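Local coordinates for putative agmatine deiminase (Streptococcus mutans, PDB 2EWO), which probably hydrolyses agmatine to N-carbamoylputrescine and ammonia, at residues A48-V52 against V347-I352; S57-V62 against S83-R87; P280-A286 against E300-A306. All coordinates share one frame. Residues are numbered along the deposited sequence.

Interaction 1 (A48-V52 against V347-I352); sequences AFLEV and VRTEEI
Residues 48-52 form an interior turn of an alpha helix, with Val52 N bonded to Ala48 O at 3.3 Å. Facing them, 347-352 leave a strand at Val347 (phi/psi -131/150), bend through an inverse gamma turn centred on Arg348 (-70/70; Thr349 N to Val347 O, 2.6 Å) and curl into a short, weakly bonded helix. The two segments run in roughly opposed senses: the CA of Ala48 lies 5.8 Å from that of Thr349, and the CA of Val52 6.3 Å from that of Val347. Ala48 points its methyl at the start of the short helix 350-353, where its small size permits close approach: CB is 3.5 Å from Ile352 CG2 and 4.0 Å from Glu351 CB. Phe49 starts away, but its ring swings round at chi1 -96° so that CE1 reaches Ile352 CG2 at 3.7 Å. Glu51 (chi1 m, chi2 t) extends over the strand end, OE1 lying 3.1 Å from Val347 CG1, while its carboxylate pairs with Lys47 a turn earlier. Val52 (chi1 p) closes the seam, its CB 4.4 Å from Thr349 CG2. No hydrogen bond joins the two segments, so packing alone, burying 342 Å², sets a helix against a strand end and the turn that follows it; Ala48, Phe49, Val52 and Ile352 form the apolar core, the Thr349 methyl beside them. Val52 also meets Ile319, Phe49 and Val52 rest on Met29, Val347 bonds through its backbone to Leu320, and Glu351 is salt-bridged to Arg39; this face of helix 43-57 thus covers strands 24-29 and 317-321, consistent with the alpha/beta propeller (pentein) fold.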
loop_
_atom_site.group_PDB
_atom_site.type_symbol
_atom_site.label_atom_id
_atom_site.label_comp_id
_atom_site.label_asym_id
_atom_site.label_seq_id
_atom_site.Cartn_x
_atom_site.Cartn_y
_atom_site.Cartn_z
ATOM N N ALA A 48 4.865 18.829 -15.344
ATOM C CA ALA A 48 5.605 18.700 -16.580
ATOM C C ALA A 48 5.019 17.546 -17.377
ATOM O O ALA A 48 4.998 17.572 -18.607
ATOM C CB ALA A 48 7.074 18.447 -16.283
ATOM N N PHE A 49 4.552 16.520 -16.673
ATOM C CA PHE A 49 3.955 15.371 -17.348
ATOM C C PHE A 49 2.561 15.743 -17.835
ATOM O O PHE A 49 2.143 15.347 -18.927
ATOM C CB PHE A 49 3.873 14.178 -16.402
ATOM C CG PHE A 49 5.020 13.216 -16.534
ATOM C CD1 PHE A 49 6.318 13.600 -16.216
ATOM C CD2 PHE A 49 4.792 11.904 -16.946
ATOM C CE1 PHE A 49 7.368 12.685 -16.303
ATOM C CE2 PHE A 49 5.834 10.982 -17.037
ATOM C CZ PHE A 49 7.123 11.372 -16.714
ATOM N N LEU A 50 1.849 16.508 -17.013
ATOM C CA LEU A 50 0.505 16.970 -17.338
ATOM C C LEU A 50 0.502 17.677 -18.696
ATOM O O LEU A 50 -0.343 17.400 -19.553
ATOM C CB LEU A 50 0.019 17.940 -16.263
ATOM C CG LEU A 50 -1.441 18.352 -16.403
ATOM C CD1 LEU A 50 -2.311 17.130 -16.103
ATOM C CD2 LEU A 50 -1.766 19.504 -15.450
ATOM N N GLU A 51 1.449 18.598 -18.880
ATOM C CA GLU A 51 1.568 19.348 -20.127
ATOM C C GLU A 51 1.878 18.397 -21.269
ATOM O O GLU A 51 1.080 18.266 -22.194
ATOM C CB GLU A 51 2.684 20.402 -20.052
ATOM C CG GLU A 51 2.649 21.312 -18.825
ATOM C CD GLU A 51 3.755 22.381 -18.830
ATOM O OE1 GLU A 51 4.918 22.068 -19.196
ATOM O OE2 GLU A 51 3.457 23.538 -18.446
ATOM N N VAL A 52 3.024 17.725 -21.203
ATOM C CA VAL A 52 3.410 16.800 -22.269
ATOM C C VAL A 52 2.252 15.888 -22.652
ATOM O O VAL A 52 2.203 15.351 -23.766
ATOM C CB VAL A 52 4.608 15.930 -21.860
ATOM C CG1 VAL A 52 4.231 15.042 -20.707
ATOM C CG2 VAL A 52 5.073 15.105 -23.052
ATOM N N VAL A 347 7.191 21.651 -25.291
ATOM C CA VAL A 347 6.845 21.833 -23.875
ATOM C C VAL A 347 8.080 21.857 -22.951
ATOM O O VAL A 347 9.100 21.230 -23.233
ATOM C CB VAL A 347 5.876 20.718 -23.384
ATOM C CG1 VAL A 347 5.193 21.158 -22.096
ATOM C CG2 VAL A 347 4.848 20.395 -24.464
ATOM N N ARG A 348 7.973 22.587 -21.849
ATOM C CA ARG A 348 9.065 22.695 -20.892
ATOM C C ARG A 348 9.277 21.374 -20.147
ATOM O O ARG A 348 8.991 21.268 -18.948
ATOM C CB ARG A 348 8.757 23.802 -19.884
ATOM C CG ARG A 348 8.371 25.111 -20.526
ATOM C CD ARG A 348 9.566 25.760 -21.177
ATOM N NE ARG A 348 10.452 26.355 -20.191
ATOM C CZ ARG A 348 11.430 27.195 -20.498
ATOM N NH1 ARG A 348 11.635 27.526 -21.769
ATOM N NH2 ARG A 348 12.187 27.711 -19.539
ATOM N N THR A 349 9.776 20.369 -20.866
ATOM C CA THR A 349 10.022 19.048 -20.285
ATOM C C THR A 349 11.417 18.985 -19.668
ATOM O O THR A 349 12.049 17.928 -19.578
ATOM C CB THR A 349 9.859 17.934 -21.353
ATOM O OG1 THR A 349 10.813 18.120 -22.405
ATOM C CG2 THR A 349 8.457 17.974 -21.942
ATOM N N GLU A 350 11.882 20.148 -19.238
ATOM C CA GLU A 350 13.181 20.287 -18.609
ATOM C C GLU A 350 13.106 19.721 -17.192
ATOM O O GLU A 350 14.067 19.137 -16.694
ATOM C CB GLU A 350 13.554 21.768 -18.553
ATOM C CG GLU A 350 12.394 22.622 -18.072
ATOM C CD GLU A 350 12.834 23.780 -17.221
ATOM O OE1 GLU A 350 13.728 23.577 -16.367
ATOM O OE2 GLU A 350 12.271 24.885 -17.388
ATOM N N GLU A 351 11.952 19.900 -16.550
ATOM C CA GLU A 351 11.740 19.427 -15.182
ATOM C C GLU A 351 11.826 17.898 -15.060
ATOM O O GLU A 351 12.102 17.367 -13.980
ATOM C CB GLU A 351 10.379 19.906 -14.666
ATOM C CG GLU A 351 10.214 19.746 -13.165
ATOM C CD GLU A 351 11.074 20.722 -12.385
ATOM O OE1 GLU A 351 11.445 21.764 -12.967
ATOM O OE2 GLU A 351 11.370 20.457 -11.197
ATOM N N ILE A 352 11.583 17.197 -16.165
ATOM C CA ILE A 352 11.651 15.742 -16.156
ATOM C C ILE A 352 13.042 15.307 -16.603
ATOM O O ILE A 352 13.453 14.159 -16.399
ATOM C CB ILE A 352 10.581 15.090 -17.087
ATOM C CG1 ILE A 352 11.028 15.125 -18.540
ATOM C CG2 ILE A 352 9.263 15.825 -16.978
ATOM C CD1 ILE A 352 10.166 14.250 -19.405
#

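Interaction 2 (S57-V62 against S83-R87); sequences SEFEPV and SHNIR
Two main-chain hydrogen bonds define the pairing: Arg87 N donates to Val62 O at 2.9 Å (164° at the hydrogen) and Val62 N to Asn85 O at 3.1 Å (152°). Val62 thus bonds to the residues flanking Ile86, as a parallel bridge requires, and the CA atoms of Val62 and Ile86 are 4.7 Å apart. Both have extended backbones (-118/139 and -106/121). The Ile86 CA adds a CA-H...O contact of 3.4 Å to Val62 O. Just before the bridge, Asn85 (chi1 p, phi/psi -116/33) turns its amide towards the bend between helix and strand; ND2 donates to Ser57 O at 3.3 Å, though the position of ND2 is less certain. An amide suits this place because it can donate to a carbonyl, Ser57 O, at the end of the helix. Pro61 packs its ring beside the same amide, CB to Asn85 ND2 3.6 Å. Farther out, Val62 (chi1 t) and Ile86 (m, t) lie on the same sheet face, Val62 CG2 3.9 Å from Ile86 CG1, and beta-branched residues fit such a strand pair. Ile86 CD1 approaches Ser57 OG at 3.1 Å. Strand 86-90 is an edge strand within this chain, 62-66 lies between it and 24-29, and helix 71-79 joins the pair in a beta-alpha-beta crossover. Arg87 reaches across the strands, NE bonding to Ser63 OG and the side chain touching Gln26 and Trp28, and packs against Ile147 of the second subunit. Chemically, the backbone fixes the parallel register, the Asn85 amide probably links the helix end to it, and the Val62-Ile86 pair adds apolar contact on one face.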
loop_
_atom_site.group_PDB
_atom_site.type_symbol
_atom_site.label_atom_id
_atom_site.label_comp_id
_atom_site.label_asym_id
_atom_site.label_seq_id
_atom_site.Cartn_x
_atom_site.Cartn_y
_atom_site.Cartn_z
ATOM N N SER A 57 -2.844 15.555 -26.711
ATOM C CA SER A 57 -4.298 15.748 -26.793
ATOM C C SER A 57 -4.826 16.147 -28.158
ATOM O O SER A 57 -5.752 15.526 -28.689
ATOM C CB SER A 57 -4.763 16.814 -25.791
ATOM O OG SER A 57 -4.430 16.466 -24.459
ATOM N N GLU A 58 -4.250 17.202 -28.719
ATOM C CA GLU A 58 -4.702 17.685 -30.011
ATOM C C GLU A 58 -4.357 16.802 -31.209
ATOM O O GLU A 58 -4.743 17.108 -32.331
ATOM C CB GLU A 58 -4.191 19.110 -30.253
ATOM C CG GLU A 58 -2.712 19.338 -29.991
ATOM C CD GLU A 58 -2.180 20.544 -30.762
ATOM O OE1 GLU A 58 -2.120 20.462 -32.013
ATOM O OE2 GLU A 58 -1.833 21.574 -30.132
ATOM N N PHE A 59 -3.667 15.691 -30.990
ATOM C CA PHE A 59 -3.310 14.845 -32.119
ATOM C C PHE A 59 -3.956 13.463 -32.066
ATOM O O PHE A 59 -4.319 12.879 -33.097
ATOM C CB PHE A 59 -1.786 14.734 -32.190
ATOM C CG PHE A 59 -1.092 16.070 -32.330
ATOM C CD1 PHE A 59 -1.049 16.724 -33.561
ATOM C CD2 PHE A 59 -0.517 16.691 -31.224
ATOM C CE1 PHE A 59 -0.441 17.978 -33.690
ATOM C CE2 PHE A 59 0.092 17.945 -31.344
ATOM C CZ PHE A 59 0.129 18.589 -32.581
ATOM N N GLU A 60 -4.106 12.954 -30.848
ATOM C CA GLU A 60 -4.692 11.640 -30.589
ATOM C C GLU A 60 -4.962 11.514 -29.104
ATOM O O GLU A 60 -4.594 12.389 -28.324
ATOM C CB GLU A 60 -3.732 10.526 -31.023
ATOM C CG GLU A 60 -2.256 10.836 -30.792
ATOM C CD GLU A 60 -1.347 9.668 -31.120
ATOM O OE1 GLU A 60 -1.676 8.887 -32.033
ATOM O OE2 GLU A 60 -0.289 9.535 -30.469
ATOM N N PRO A 61 -5.628 10.431 -28.694
ATOM C CA PRO A 61 -5.924 10.223 -27.275
ATOM C C PRO A 61 -4.717 9.759 -26.463
ATOM O O PRO A 61 -3.778 9.130 -26.979
ATOM C CB PRO A 61 -7.026 9.174 -27.306
ATOM C CG PRO A 61 -6.667 8.383 -28.522
ATOM C CD PRO A 61 -6.348 9.454 -29.522
ATOM N N VAL A 62 -4.760 10.094 -25.178
ATOM C CA VAL A 62 -3.707 9.734 -24.243
ATOM C C VAL A 62 -4.254 8.837 -23.149
ATOM O O VAL A 62 -5.356 9.065 -22.626
ATOM C CB VAL A 62 -3.098 10.954 -23.533
ATOM C CG1 VAL A 62 -1.841 10.519 -22.803
ATOM C CG2 VAL A 62 -2.806 12.067 -24.520
ATOM N N SER A 83 -10.385 18.415 -20.171
ATOM C CA SER A 83 -10.592 16.965 -20.228
ATOM C C SER A 83 -11.175 16.606 -21.590
ATOM O O SER A 83 -12.400 16.572 -21.766
ATOM C CB SER A 83 -11.550 16.497 -19.120
ATOM O OG SER A 83 -11.781 15.089 -19.183
ATOM N N HIS A 84 -10.303 16.342 -22.556
ATOM C CA HIS A 84 -10.774 16.002 -23.889
ATOM C C HIS A 84 -10.735 14.500 -24.169
ATOM O O HIS A 84 -11.703 13.785 -23.894
ATOM C CB HIS A 84 -9.969 16.782 -24.941
ATOM C CG HIS A 84 -10.439 16.566 -26.347
ATOM N ND1 HIS A 84 -11.736 16.204 -26.656
ATOM C CD2 HIS A 84 -9.790 16.667 -27.530
ATOM C CE1 HIS A 84 -11.860 16.090 -27.964
ATOM N NE2 HIS A 84 -10.693 16.366 -28.520
ATOM N N ASN A 85 -9.616 14.023 -24.704
ATOM C CA ASN A 85 -9.473 12.607 -25.031
ATOM C C ASN A 85 -8.382 11.914 -24.211
ATOM O O ASN A 85 -7.714 10.991 -24.683
ATOM C CB ASN A 85 -9.182 12.466 -26.522
ATOM C CG ASN A 85 -7.934 13.216 -26.941
ATOM O OD1 ASN A 85 -7.584 14.248 -26.352
ATOM N ND2 ASN A 85 -7.261 12.715 -27.977
ATOM N N ILE A 86 -8.218 12.376 -22.978
ATOM C CA ILE A 86 -7.241 11.823 -22.058
ATOM C C ILE A 86 -7.963 10.994 -20.987
ATOM O O ILE A 86 -8.836 11.513 -20.276
ATOM C CB ILE A 86 -6.446 12.951 -21.361
ATOM C CG1 ILE A 86 -5.642 13.741 -22.389
ATOM C CG2 ILE A 86 -5.522 12.376 -20.305
ATOM C CD1 ILE A 86 -4.879 14.908 -21.792
ATOM N N ARG A 87 -7.619 9.706 -20.886
ATOM C CA ARG A 87 -8.227 8.831 -19.877
ATOM C C ARG A 87 -7.206 8.427 -18.824
ATOM O O ARG A 87 -6.066 8.078 -19.139
ATOM C CB ARG A 87 -8.818 7.562 -20.507
ATOM C CG ARG A 87 -7.811 6.592 -21.107
ATOM C CD ARG A 87 -8.515 5.308 -21.522
ATOM N NE ARG A 87 -7.629 4.358 -22.191
ATOM C CZ ARG A 87 -8.019 3.163 -22.626
ATOM N NH1 ARG A 87 -9.274 2.781 -22.459
ATOM N NH2 ARG A 87 -7.161 2.352 -23.232
#

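Interaction 3 (P280-A286 against E300-A306); sequences PCYLQEA and EGEMAIA
Cys281, Leu283, Ala304 and Ala306 make the apolar centre. Cys281 (chi1 m) sets SG 3.2 Å from Ala306 CB, a tight contact that small Cys and Ala side chains fit, and the Ala304 methyl points to the same face as Cys281. Leu283 (t, m) puts CB 4.2 Å from Glu302 CG, and both Cys281 and Leu283 lean on Tyr354. On the other face, Tyr282 (m) presents its ring edge to selenomethionine Met303, CE1 to CG 3.9 Å, and Pro280 CG lies 4.0 Å from Met303 CG. The segments are antiparallel, end-to-end directions 141° apart, in a small two-stranded hairpin with a long connection, part of which is not modelled. Tyr282 and Met303 are its non-hydrogen-bonded pair, CA atoms 5.2 Å apart. Leu283 N donates to Glu302 O at 3.3 Å; weaker bonds run from Ala304 N to Cys281 O (3.3 Å) and from Gly301 N to Leu283 O (2.8 Å). Gly301 sits at phi/psi 80/3, a conformation easy for a residue without CB. At the polar edge, extended Glu300 (t, t) brings OE2 towards the turn: Ala286 N bonds weakly to it at 3.4 Å, and Glu285 N, with Glu285 at 52/39, is 2.7 Å from the same OE2.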
loop_
_atom_site.group_PDB
_atom_site.type_symbol
_atom_site.label_atom_id
_atom_site.label_comp_id
_atom_site.label_asym_id
_atom_site.label_seq_id
_atom_site.Cartn_x
_atom_site.Cartn_y
_atom_site.Cartn_z
ATOM N N PRO A 280 23.933 23.119 -20.237
ATOM C CA PRO A 280 23.340 21.943 -19.589
ATOM C C PRO A 280 22.378 22.317 -18.451
ATOM O O PRO A 280 22.589 23.306 -17.743
ATOM C CB PRO A 280 24.565 21.188 -19.084
ATOM C CG PRO A 280 25.511 22.319 -18.726
ATOM C CD PRO A 280 25.370 23.231 -19.924
ATOM N N CYS A 281 21.331 21.523 -18.264
ATOM C CA CYS A 281 20.365 21.801 -17.204
ATOM C C CYS A 281 21.005 21.702 -15.815
ATOM O O CYS A 281 21.478 20.636 -15.417
ATOM C CB CYS A 281 19.195 20.822 -17.298
ATOM S SG CYS A 281 18.500 20.703 -18.939
ATOM N N TYR A 282 21.034 22.814 -15.080
ATOM C CA TYR A 282 21.606 22.802 -13.738
ATOM C C TYR A 282 20.554 22.441 -12.686
ATOM O O TYR A 282 19.662 23.234 -12.364
ATOM C CB TYR A 282 22.252 24.153 -13.391
ATOM C CG TYR A 282 23.547 24.456 -14.127
ATOM C CD1 TYR A 282 24.422 23.429 -14.515
ATOM C CD2 TYR A 282 23.915 25.780 -14.402
ATOM C CE1 TYR A 282 25.639 23.715 -15.163
ATOM C CE2 TYR A 282 25.122 26.082 -15.043
ATOM C CZ TYR A 282 25.982 25.053 -15.421
ATOM O OH TYR A 282 27.175 25.375 -16.045
ATOM N N LEU A 283 20.672 21.224 -12.164
ATOM C CA LEU A 283 19.755 20.712 -11.155
ATOM C C LEU A 283 19.711 21.643 -9.953
ATOM O O LEU A 283 20.745 21.992 -9.382
ATOM C CB LEU A 283 20.202 19.312 -10.712
ATOM C CG LEU A 283 19.260 18.452 -9.861
ATOM C CD1 LEU A 283 19.120 19.014 -8.465
ATOM C CD2 LEU A 283 17.914 18.374 -10.545
ATOM N N GLN A 284 18.506 22.051 -9.578
ATOM C CA GLN A 284 18.337 22.926 -8.427
ATOM C C GLN A 284 17.472 22.260 -7.370
ATOM O O GLN A 284 16.768 21.290 -7.650
ATOM C CB GLN A 284 17.686 24.234 -8.853
ATOM C CG GLN A 284 18.590 25.159 -9.621
ATOM C CD GLN A 284 17.863 26.409 -10.071
ATOM O OE1 GLN A 284 18.484 27.394 -10.463
ATOM N NE2 GLN A 284 16.534 26.369 -10.024
ATOM N N GLU A 285 17.528 22.793 -6.154
ATOM C CA GLU A 285 16.745 22.268 -5.042
ATOM C C GLU A 285 16.942 20.752 -4.875
ATOM O O GLU A 285 15.994 20.030 -4.577
ATOM C CB GLU A 285 15.253 22.569 -5.262
ATOM C CG GLU A 285 14.931 23.834 -6.086
ATOM C CD GLU A 285 15.096 25.139 -5.319
ATOM O OE1 GLU A 285 14.430 25.306 -4.270
ATOM O OE2 GLU A 285 15.880 26.005 -5.776
ATOM N N ALA A 286 18.174 20.280 -5.063
ATOM C CA ALA A 286 18.503 18.855 -4.943
ATOM C C ALA A 286 18.286 18.258 -3.545
ATOM O O ALA A 286 18.245 17.039 -3.389
ATOM C CB ALA A 286 19.951 18.628 -5.376
ATOM N N GLU A 300 24.148 19.210 -5.479
ATOM C CA GLU A 300 23.233 20.096 -6.188
ATOM C C GLU A 300 23.959 20.886 -7.281
ATOM O O GLU A 300 25.168 21.101 -7.201
ATOM C CB GLU A 300 22.579 21.062 -5.203
ATOM C CG GLU A 300 21.621 22.034 -5.861
ATOM C CD GLU A 300 21.073 23.063 -4.892
ATOM O OE1 GLU A 300 21.888 23.750 -4.234
ATOM O OE2 GLU A 300 19.829 23.190 -4.797
ATOM N N GLY A 301 23.212 21.319 -8.295
ATOM C CA GLY A 301 23.808 22.070 -9.385
ATOM C C GLY A 301 24.503 21.167 -10.386
ATOM O O GLY A 301 25.123 21.641 -11.338
ATOM N N GLU A 302 24.411 19.861 -10.167
ATOM C CA GLU A 302 25.029 18.890 -11.063
ATOM C C GLU A 302 24.294 18.862 -12.403
ATOM O O GLU A 302 23.073 19.023 -12.459
ATOM C CB GLU A 302 25.014 17.505 -10.411
ATOM C CG GLU A 302 23.653 17.079 -9.865
ATOM C CD GLU A 302 23.746 15.933 -8.860
ATOM O OE1 GLU A 302 24.302 16.143 -7.748
ATOM O OE2 GLU A 302 23.260 14.822 -9.190
HETATM N N MSE A 303 25.046 18.673 -13.480
HETATM C CA MSE A 303 24.465 18.650 -14.817
HETATM C C MSE A 303 23.613 17.421 -15.072
HETATM O O MSE A 303 23.884 16.342 -14.549
HETATM C CB MSE A 303 25.567 18.726 -15.876
HETATM C CG MSE A 303 26.502 19.927 -15.708
HETATM SE SE MSE A 303 28.422 19.427 -15.762
HETATM C CE MSE A 303 28.758 19.153 -13.827
ATOM N N ALA A 304 22.583 17.610 -15.892
ATOM C CA ALA A 304 21.652 16.554 -16.270
ATOM C C ALA A 304 21.447 16.603 -17.783
ATOM O O ALA A 304 21.334 17.682 -18.370
ATOM C CB ALA A 304 20.320 16.759 -15.558
ATOM N N ILE A 305 21.403 15.434 -18.410
ATOM C CA ILE A 305 21.208 15.341 -19.855
ATOM C C ILE A 305 19.990 16.157 -20.315
ATOM O O ILE A 305 18.995 16.266 -19.596
ATOM C CB ILE A 305 21.003 13.864 -20.278
ATOM C CG1 ILE A 305 21.950 12.964 -19.482
ATOM C CG2 ILE A 305 21.244 13.691 -21.778
ATOM C CD1 ILE A 305 23.410 13.378 -19.560
ATOM N N ALA A 306 20.083 16.738 -21.509
ATOM C CA ALA A 306 18.993 17.520 -22.111
ATOM C C ALA A 306 19.174 17.442 -23.633
ATOM O O ALA A 306 19.812 18.305 -24.235
ATOM C CB ALA A 306 19.043 18.973 -21.634
#

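How the interactions relate
From the N terminus, helix 43-57 first supplies residues 48-52 to interaction 1 and ends where interaction 2 opens. Interaction 2 closes a short loop, from 57-62 to 83-87, aligning neighbouring strands of one sheet. Much later, interaction 3 closes another, from 280-286 to 300-306, as a surface hairpin. Only then does 347-352 return to complete interaction 1, whose long loop therefore encloses both others; these follow in series and never cross. Interaction 1 lies between them in space too, its centre about 16 Å from that of interaction 2 and 15 Å from that of interaction 3, while the centres of interactions 2 and 3 are about 31 Å apart. Arg39 bridges the neighbours, pairing with Glu351 and touching Glu285.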